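Local coordinates for FAD-binding PCMH-type domain-containing protein (Gibberella zeae, PDB 6YJO), which probably oxidises oligosaccharides as a flavoenzyme, carrying an FAD cofactor attached to the protein through a histidine and a cysteine, at residues R377-I382 and F421-N426; T348-K353 and R440-V445. All coordinates share one frame; numbering follows the deposited sequence.

Interaction 1 of 2, residues R377-I382 and F421-N426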
ATOM      1  N   ARG A 377     -22.146  -1.617  15.531  1.00 67.58           N
ATOM      2  CA  ARG A 377     -21.101  -2.476  14.988  1.00 64.00           C
ATOM      3  C   ARG A 377     -19.763  -2.102  15.616  1.00 59.05           C
ATOM      4  O   ARG A 377     -19.322  -0.951  15.515  1.00 57.61           O
ATOM      5  CB  ARG A 377     -21.056  -2.324  13.469  1.00 64.73           C
ATOM      6  CG  ARG A 377     -20.443  -3.493  12.702  1.00 64.09           C
ATOM      7  CD  ARG A 377     -20.566  -3.242  11.201  1.00 63.26           C
ATOM      8  NE  ARG A 377     -19.798  -4.173  10.377  1.00 60.74           N
ATOM      9  CZ  ARG A 377     -20.281  -5.287   9.830  1.00 60.72           C
ATOM     10  NH1 ARG A 377     -21.540  -5.648  10.025  1.00 61.13           N
ATOM     11  NH2 ARG A 377     -19.490  -6.049   9.086  1.00 59.41           N
ATOM     12  N   HIS A 378     -19.122  -3.071  16.274  1.00 57.10           N
ATOM     13  CA  HIS A 378     -17.858  -2.857  16.969  1.00 55.19           C
ATOM     14  C   HIS A 378     -16.710  -3.647  16.358  1.00 54.93           C
ATOM     15  O   HIS A 378     -15.686  -3.853  17.016  1.00 56.77           O
ATOM     16  CB  HIS A 378     -18.004  -3.231  18.443  1.00 54.00           C
ATOM     17  CG  HIS A 378     -18.913  -2.325  19.208  1.00 55.74           C
ATOM     18  ND1 HIS A 378     -19.689  -2.766  20.258  1.00 56.65           N
ATOM     19  CD2 HIS A 378     -19.161  -1.000  19.085  1.00 55.51           C
ATOM     20  CE1 HIS A 378     -20.381  -1.752  20.745  1.00 58.72           C
ATOM     21  NE2 HIS A 378     -20.079  -0.670  20.050  1.00 57.16           N
ATOM     22  N   THR A 379     -16.856  -4.095  15.117  1.00 54.31           N
ATOM     23  CA  THR A 379     -15.882  -4.983  14.486  1.00 52.62           C
ATOM     24  C   THR A 379     -14.950  -4.196  13.571  1.00 50.58           C
ATOM     25  O   THR A 379     -14.692  -4.569  12.426  1.00 49.21           O
ATOM     26  CB  THR A 379     -16.609  -6.094  13.730  1.00 55.26           C
ATOM     27  OG1 THR A 379     -15.658  -7.060  13.258  1.00 57.17           O
ATOM     28  CG2 THR A 379     -17.414  -5.531  12.556  1.00 53.96           C
ATOM     29  N   TRP A 380     -14.425  -3.087  14.098  1.00 48.98           N
ATOM     30  CA  TRP A 380     -13.629  -2.142  13.330  1.00 46.63           C
ATOM     31  C   TRP A 380     -12.384  -1.762  14.121  1.00 43.91           C
ATOM     32  O   TRP A 380     -12.242  -2.097  15.300  1.00 42.65           O
ATOM     33  CB  TRP A 380     -14.438  -0.881  12.992  1.00 47.08           C
ATOM     34  CG  TRP A 380     -15.042  -0.219  14.202  1.00 48.13           C
ATOM     35  CD1 TRP A 380     -16.309  -0.386  14.678  1.00 50.22           C
ATOM     36  CD2 TRP A 380     -14.398   0.705  15.095  1.00 49.03           C
ATOM     37  NE1 TRP A 380     -16.498   0.375  15.808  1.00 52.13           N
ATOM     38  CE2 TRP A 380     -15.340   1.053  16.086  1.00 50.36           C
ATOM     39  CE3 TRP A 380     -13.119   1.271  15.152  1.00 47.05           C
ATOM     40  CZ2 TRP A 380     -15.044   1.941  17.120  1.00 49.40           C
ATOM     41  CZ3 TRP A 380     -12.828   2.152  16.181  1.00 46.70           C
ATOM     42  CH2 TRP A 380     -13.787   2.478  17.150  1.00 48.16           C
ATOM     43  N   TYR A 381     -11.471  -1.066  13.446  1.00 43.63           N
ATOM     44  CA  TYR A 381     -10.339  -0.410  14.088  1.00 43.69           C
ATOM     45  C   TYR A 381      -9.831   0.671  13.142  1.00 42.34           C
ATOM     46  O   TYR A 381     -10.188   0.707  11.962  1.00 40.65           O
ATOM     47  CB  TYR A 381      -9.227  -1.404  14.455  1.00 44.15           C
ATOM     48  CG  TYR A 381      -8.519  -2.023  13.275  1.00 46.71           C
ATOM     49  CD1 TYR A 381      -7.481  -1.356  12.634  1.00 48.30           C
ATOM     50  CD2 TYR A 381      -8.876  -3.281  12.807  1.00 48.21           C
ATOM     51  CE1 TYR A 381      -6.826  -1.921  11.554  1.00 49.31           C
ATOM     52  CE2 TYR A 381      -8.227  -3.853  11.729  1.00 49.19           C
ATOM     53  CZ  TYR A 381      -7.206  -3.173  11.108  1.00 50.63           C
ATOM     54  OH  TYR A 381      -6.568  -3.751  10.034  1.00 52.67           O
ATOM     55  N   ILE A 382      -8.987   1.553  13.672  1.00 43.34           N
ATOM     56  CA  ILE A 382      -8.496   2.709  12.929  1.00 44.05           C
ATOM     57  C   ILE A 382      -7.001   2.874  13.179  1.00 44.37           C
ATOM     58  O   ILE A 382      -6.536   2.763  14.317  1.00 45.06           O
ATOM     59  CB  ILE A 382      -9.262   3.989  13.324  1.00 45.92           C
ATOM     60  CG1 ILE A 382     -10.741   3.847  12.952  1.00 46.81           C
ATOM     61  CG2 ILE A 382      -8.637   5.218  12.658  1.00 46.62           C
ATOM     62  CD1 ILE A 382     -11.622   4.993  13.418  1.00 48.22           C
ATOM     63  N   PHE A 421      -9.240   3.076   7.924  1.00 43.65           N
ATOM     64  CA  PHE A 421     -10.421   2.567   8.607  1.00 44.35           C
ATOM     65  C   PHE A 421     -10.658   1.149   8.113  1.00 44.74           C
ATOM     66  O   PHE A 421     -10.782   0.929   6.904  1.00 46.05           O
ATOM     67  CB  PHE A 421     -11.648   3.437   8.328  1.00 43.94           C
ATOM     68  CG  PHE A 421     -11.400   4.917   8.473  1.00 43.38           C
ATOM     69  CD1 PHE A 421     -10.720   5.622   7.491  1.00 43.06           C
ATOM     70  CD2 PHE A 421     -11.880   5.609   9.571  1.00 44.66           C
ATOM     71  CE1 PHE A 421     -10.503   6.983   7.616  1.00 43.59           C
ATOM     72  CE2 PHE A 421     -11.669   6.970   9.700  1.00 44.88           C
ATOM     73  CZ  PHE A 421     -10.981   7.657   8.720  1.00 44.68           C
ATOM     74  N   SER A 422     -10.711   0.191   9.033  1.00 43.09           N
ATOM     75  CA  SER A 422     -10.956  -1.198   8.682  1.00 44.51           C
ATOM     76  C   SER A 422     -12.133  -1.753   9.474  1.00 45.48           C
ATOM     77  O   SER A 422     -12.488  -1.257  10.548  1.00 45.23           O
ATOM     78  CB  SER A 422      -9.713  -2.066   8.919  1.00 44.95           C
ATOM     79  OG  SER A 422      -8.691  -1.748   7.988  1.00 45.98           O
ATOM     80  N   ASP A 423     -12.748  -2.789   8.909  1.00 46.02           N
ATOM     81  CA  ASP A 423     -13.827  -3.521   9.564  1.00 47.91           C
ATOM     82  C   ASP A 423     -13.700  -4.976   9.154  1.00 49.47           C
ATOM     83  O   ASP A 423     -13.702  -5.285   7.959  1.00 50.27           O
ATOM     84  CB  ASP A 423     -15.198  -2.961   9.175  1.00 50.20           C
ATOM     85  CG  ASP A 423     -16.352  -3.780   9.736  1.00 51.87           C
ATOM     86  OD1 ASP A 423     -16.430  -4.996   9.454  1.00 52.23           O
ATOM     87  OD2 ASP A 423     -17.185  -3.203  10.466  1.00 53.05           O
ATOM     88  N   HIS A 424     -13.576  -5.863  10.136  1.00 51.50           N
ATOM     89  CA  HIS A 424     -13.449  -7.282   9.841  1.00 55.30           C
ATOM     90  C   HIS A 424     -14.608  -8.039  10.475  1.00 58.09           C
ATOM     91  O   HIS A 424     -14.404  -8.962  11.270  1.00 59.07           O
ATOM     92  CB  HIS A 424     -12.094  -7.812  10.329  1.00 55.16           C
ATOM     93  CG  HIS A 424     -10.919  -7.228   9.599  1.00 57.57           C
ATOM     94  ND1 HIS A 424     -10.096  -7.981   8.788  1.00 54.98           N
ATOM     95  CD2 HIS A 424     -10.437  -5.963   9.550  1.00 55.03           C
ATOM     96  CE1 HIS A 424      -9.156  -7.206   8.276  1.00 54.45           C
ATOM     97  NE2 HIS A 424      -9.341  -5.976   8.723  1.00 54.46           N
ATOM     98  N   GLY A 425     -15.829  -7.641  10.135  1.00 58.76           N
ATOM     99  CA  GLY A 425     -17.008  -8.296  10.656  1.00 60.45           C
ATOM    100  C   GLY A 425     -17.734  -9.109   9.610  1.00 61.37           C
ATOM    101  O   GLY A 425     -17.107  -9.729   8.746  1.00 59.78           O
ATOM    102  N   ASN A 426     -19.062  -9.098   9.676  1.00 64.65           N
ATOM    103  CA  ASN A 426     -19.903  -9.925   8.822  1.00 68.52           C
ATOM    104  C   ASN A 426     -20.250  -9.166   7.549  1.00 72.03           C
ATOM    105  O   ASN A 426     -20.641  -7.996   7.606  1.00 70.51           O
ATOM    106  CB  ASN A 426     -21.175 -10.338   9.566  1.00 70.56           C
ATOM    107  CG  ASN A 426     -22.282 -10.781   8.630  1.00 72.85           C
ATOM    108  OD1 ASN A 426     -23.272 -10.071   8.442  1.00 74.41           O
ATOM    109  ND2 ASN A 426     -22.112 -11.950   8.025  1.00 73.44           N
TER
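With CG anti to its backbone N (chi1 -157°) and the chain extended to NE, Arg377 reaches across to Asp423, whose CG is anti to its own N (chi1 175°). The guanidinium makes a side-on salt bridge: Arg377 NE meets Asp423 OD2 at 2.8 Å and Arg377 NH2 meets Asp423 OD1 at 3.3 Å, both on the syn side but about 30° out of the carboxylate plane. Arg377 NH2 also donates to Asn426 O at 2.7 Å, linking the end of strand 417-423 to the loop that follows. Gly425 N-H reaches Asp423 OD1 from the opposite face, closing an Asx turn, and Tyr427 OH adds a further bond. Before the turn, along the strands, Tyr381 and Ser422 exchange antiparallel backbone bonds. On their face of the sheet, Ser422 CB lies over the Tyr381 ring in a CH-pi contact, 3.8 Å from its centroid, while Ser422 OG bonds to Ser347. The Tyr381 side chain is about 7 Å from the bound FAD, so this strand pair borders the flavin side. On the other face, Trp380 and Ile382 pack on helix 357-371 and Phe421 on helix 431-446; strands 273-280 and 346-352 flank the pair.

Interaction 2 of 2, residues T348-K353 and R440-V445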
ATOM      1  N   THR A 348     -11.092   1.626   4.279  1.00 46.73           N
ATOM      2  CA  THR A 348     -10.988   2.906   3.592  1.00 46.22           C
ATOM      3  C   THR A 348      -9.904   3.717   4.286  1.00 47.35           C
ATOM      4  O   THR A 348      -9.390   3.327   5.338  1.00 48.17           O
ATOM      5  CB  THR A 348     -12.328   3.651   3.579  1.00 46.05           C
ATOM      6  OG1 THR A 348     -12.198   4.866   2.829  1.00 46.17           O
ATOM      7  CG2 THR A 348     -12.793   3.971   4.999  1.00 46.32           C
ATOM      8  N   SER A 349      -9.556   4.855   3.689  1.00 49.19           N
ATOM      9  CA  SER A 349      -8.411   5.635   4.131  1.00 50.15           C
ATOM     10  C   SER A 349      -8.725   7.123   4.060  1.00 50.18           C
ATOM     11  O   SER A 349      -9.761   7.547   3.540  1.00 52.06           O
ATOM     12  CB  SER A 349      -7.167   5.334   3.283  1.00 51.19           C
ATOM     13  OG  SER A 349      -7.419   5.607   1.915  1.00 51.46           O
ATOM     14  N   LEU A 350      -7.800   7.914   4.602  1.00 48.82           N
ATOM     15  CA  LEU A 350      -7.791   9.358   4.425  1.00 49.58           C
ATOM     16  C   LEU A 350      -6.345   9.827   4.423  1.00 49.45           C
ATOM     17  O   LEU A 350      -5.484   9.229   5.076  1.00 51.15           O
ATOM     18  CB  LEU A 350      -8.575  10.091   5.522  1.00 50.46           C
ATOM     19  CG  LEU A 350     -10.101  10.064   5.434  1.00 50.66           C
ATOM     20  CD1 LEU A 350     -10.696  10.747   6.660  1.00 51.92           C
ATOM     21  CD2 LEU A 350     -10.583  10.741   4.156  1.00 50.82           C
ATOM     22  N   MET A 351      -6.083  10.893   3.672  1.00 48.87           N
ATOM     23  CA  MET A 351      -4.774  11.541   3.604  1.00 50.92           C
ATOM     24  C   MET A 351      -4.998  13.016   3.930  1.00 52.87           C
ATOM     25  O   MET A 351      -5.019  13.872   3.044  1.00 54.84           O
ATOM     26  CB  MET A 351      -4.125  11.342   2.218  1.00 52.37           C
ATOM     27  CG  MET A 351      -3.800   9.893   1.886  1.00 53.48           C
ATOM     28  SD  MET A 351      -2.035   9.596   1.644  1.00 55.30           S
ATOM     29  CE  MET A 351      -1.394  10.031   3.258  1.00 57.60           C
ATOM     30  N   THR A 352      -5.163  13.308   5.217  1.00 52.97           N
ATOM     31  CA  THR A 352      -5.564  14.632   5.672  1.00 54.41           C
ATOM     32  C   THR A 352      -4.357  15.505   5.991  1.00 58.73           C
ATOM     33  O   THR A 352      -3.239  15.028   6.197  1.00 59.06           O
ATOM     34  CB  THR A 352      -6.444  14.547   6.926  1.00 52.50           C
ATOM     35  OG1 THR A 352      -5.676  14.037   8.023  1.00 52.26           O
ATOM     36  CG2 THR A 352      -7.642  13.654   6.692  1.00 49.77           C
ATOM     37  N   LYS A 353      -4.611  16.808   6.022  1.00 61.71           N
ATOM     38  CA  LYS A 353      -3.772  17.755   6.730  1.00 64.12           C
ATOM     39  C   LYS A 353      -4.181  17.798   8.200  1.00 63.42           C
ATOM     40  O   LYS A 353      -5.128  17.134   8.628  1.00 60.68           O
ATOM     41  CB  LYS A 353      -3.889  19.140   6.094  1.00 67.44           C
ATOM     42  CG  LYS A 353      -3.419  19.195   4.650  1.00 68.48           C
ATOM     43  CD  LYS A 353      -3.798  20.509   3.983  1.00 71.93           C
ATOM     44  CE  LYS A 353      -3.167  20.642   2.606  1.00 73.80           C
ATOM     45  NZ  LYS A 353      -1.715  20.969   2.671  1.00 75.92           N
ATOM     46  N   ARG A 440     -19.259   6.617   7.798  1.00 64.69           N
ATOM     47  CA  ARG A 440     -19.663   7.580   8.819  1.00 65.96           C
ATOM     48  C   ARG A 440     -18.455   8.097   9.592  1.00 66.43           C
ATOM     49  O   ARG A 440     -18.390   9.284   9.930  1.00 69.34           O
ATOM     50  CB  ARG A 440     -20.687   6.937   9.758  1.00 67.12           C
ATOM     51  CG  ARG A 440     -20.944   7.710  11.041  1.00 70.09           C
ATOM     52  CD  ARG A 440     -22.180   7.194  11.772  1.00 75.24           C
ATOM     53  NE  ARG A 440     -22.237   5.732  11.798  1.00 77.83           N
ATOM     54  CZ  ARG A 440     -23.259   4.994  11.365  1.00 81.31           C
ATOM     55  NH1 ARG A 440     -24.356   5.558  10.873  1.00 84.79           N
ATOM     56  NH2 ARG A 440     -23.186   3.672  11.439  1.00 82.15           N
ATOM     57  N   PHE A 441     -17.488   7.224   9.880  1.00 63.83           N
ATOM     58  CA  PHE A 441     -16.256   7.678  10.518  1.00 62.24           C
ATOM     59  C   PHE A 441     -15.472   8.597   9.589  1.00 61.72           C
ATOM     60  O   PHE A 441     -15.064   9.696   9.982  1.00 62.59           O
ATOM     61  CB  PHE A 441     -15.391   6.481  10.923  1.00 59.77           C
ATOM     62  CG  PHE A 441     -15.977   5.633  12.021  1.00 59.51           C
ATOM     63  CD1 PHE A 441     -16.977   6.118  12.851  1.00 60.55           C
ATOM     64  CD2 PHE A 441     -15.512   4.345  12.227  1.00 58.03           C
ATOM     65  CE1 PHE A 441     -17.501   5.332  13.859  1.00 59.75           C
ATOM     66  CE2 PHE A 441     -16.033   3.558  13.231  1.00 57.92           C
ATOM     67  CZ  PHE A 441     -17.030   4.051  14.049  1.00 58.71           C
ATOM     68  N   ARG A 442     -15.245   8.154   8.350  1.00 59.29           N
ATOM     69  CA  ARG A 442     -14.453   8.941   7.409  1.00 58.21           C
ATOM     70  C   ARG A 442     -15.076  10.312   7.167  1.00 57.91           C
ATOM     71  O   ARG A 442     -14.370  11.329   7.159  1.00 56.59           O
ATOM     72  CB  ARG A 442     -14.293   8.163   6.099  1.00 59.44           C
ATOM     73  CG  ARG A 442     -13.970   9.010   4.876  1.00 60.89           C
ATOM     74  CD  ARG A 442     -13.489   8.151   3.706  1.00 61.01           C
ATOM     75  NE  ARG A 442     -14.311   8.330   2.508  1.00 63.99           N
ATOM     76  CZ  ARG A 442     -15.292   7.512   2.129  1.00 65.34           C
ATOM     77  NH1 ARG A 442     -15.597   6.433   2.842  1.00 66.18           N
ATOM     78  NH2 ARG A 442     -15.973   7.774   1.021  1.00 65.38           N
ATOM     79  N   ASP A 443     -16.395  10.369   6.981  1.00 59.10           N
ATOM     80  CA  ASP A 443     -17.041  11.650   6.705  1.00 62.50           C
ATOM     81  C   ASP A 443     -16.955  12.590   7.901  1.00 64.65           C
ATOM     82  O   ASP A 443     -16.791  13.803   7.730  1.00 67.85           O
ATOM     83  CB  ASP A 443     -18.499  11.430   6.312  1.00 64.94           C
ATOM     84  CG  ASP A 443     -18.639  10.679   5.006  1.00 64.26           C
ATOM     85  OD1 ASP A 443     -17.694  10.728   4.191  1.00 63.09           O
ATOM     86  OD2 ASP A 443     -19.690  10.042   4.794  1.00 64.94           O
ATOM     87  N   SER A 444     -17.079  12.054   9.118  1.00 63.62           N
ATOM     88  CA  SER A 444     -16.984  12.884  10.316  1.00 64.56           C
ATOM     89  C   SER A 444     -15.699  13.702  10.334  1.00 63.79           C
ATOM     90  O   SER A 444     -15.644  14.761  10.968  1.00 63.94           O
ATOM     91  CB  SER A 444     -17.059  12.005  11.567  1.00 64.83           C
ATOM     92  OG  SER A 444     -15.852  11.287  11.755  1.00 63.44           O
ATOM     93  N   VAL A 445     -14.659  13.227   9.647  1.00 62.45           N
ATOM     94  CA  VAL A 445     -13.388  13.940   9.590  1.00 62.67           C
ATOM     95  C   VAL A 445     -13.428  15.040   8.536  1.00 64.61           C
ATOM     96  O   VAL A 445     -12.959  16.158   8.774  1.00 67.04           O
ATOM     97  CB  VAL A 445     -12.244  12.945   9.317  1.00 60.37           C
ATOM     98  CG1 VAL A 445     -10.977  13.687   8.928  1.00 59.61           C
ATOM     99  CG2 VAL A 445     -12.007  12.050  10.525  1.00 60.84           C
TER
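The one flat group in this contact, the guanidinium of Arg442, has Thr348 OG1 set obliquely to it, 3.7 Å from Arg442 NH1, and no hydrogen bond joins them. The arginine chain bends at chi3, and Thr348 OG1 lies 3.6 Å from Arg442 CD. Both residues turn instead to Asp462: its OD2 forms a salt bridge with Arg442 NH1 and a hydrogen bond with Thr348 OG1, so a single carboxylate oxygen serves strand and helix together and probably balances the charge of this buried arginine. The setting is a helix, 431-446, packed on one face of an antiparallel sheet where one of its outer strands, 346-352, runs. The short segments run nearly parallel, 12° apart, with axes 9.4 Å from each other at closest approach. Alternation turns Thr348, Leu350 and Thr352 toward the helix, whereas Ser349 points away and bonds to the backbone N of Tyr457. The strand thus packs on the helix with one face, while its other face reaches a residue of the FAD site; the Ser349 side chain is about 9 Å from the FAD. Leu350 meets both helix residues: Leu350 CD2 touches Arg442 CG at 3.9 Å, the side chains crossing at about a right angle. Val445 CG1 sits anti to its backbone N (chi1 167°), and this methyl meets Leu350 CD1 at 3.7 Å and Thr352 CG2 at 4.0 Å.

How the interactions relate
The two contacts illustrate how one antiparallel sheet is held within its plane and against its helices. Interaction 1 joins neighbouring strands and is partly buried, paired by backbone bonds along the strands and by a salt bridge where they run out into loops; interaction 2 is wholly buried and joins an edge strand to a helix through methyl and methylene groups, with no direct hydrogen bond. Strand 417-423 lies between strands 380-386 and 346-352, and leads on in sequence to helix 431-446. Phe421 bridges the contacts: its N probably hydrogen-bonds to Thr348 O, and its ring packs on Leu350 and Phe441. The Phe441 ring also meets Trp380 edge-to-face, so the two contacts share one aromatic cluster between sheet and helices.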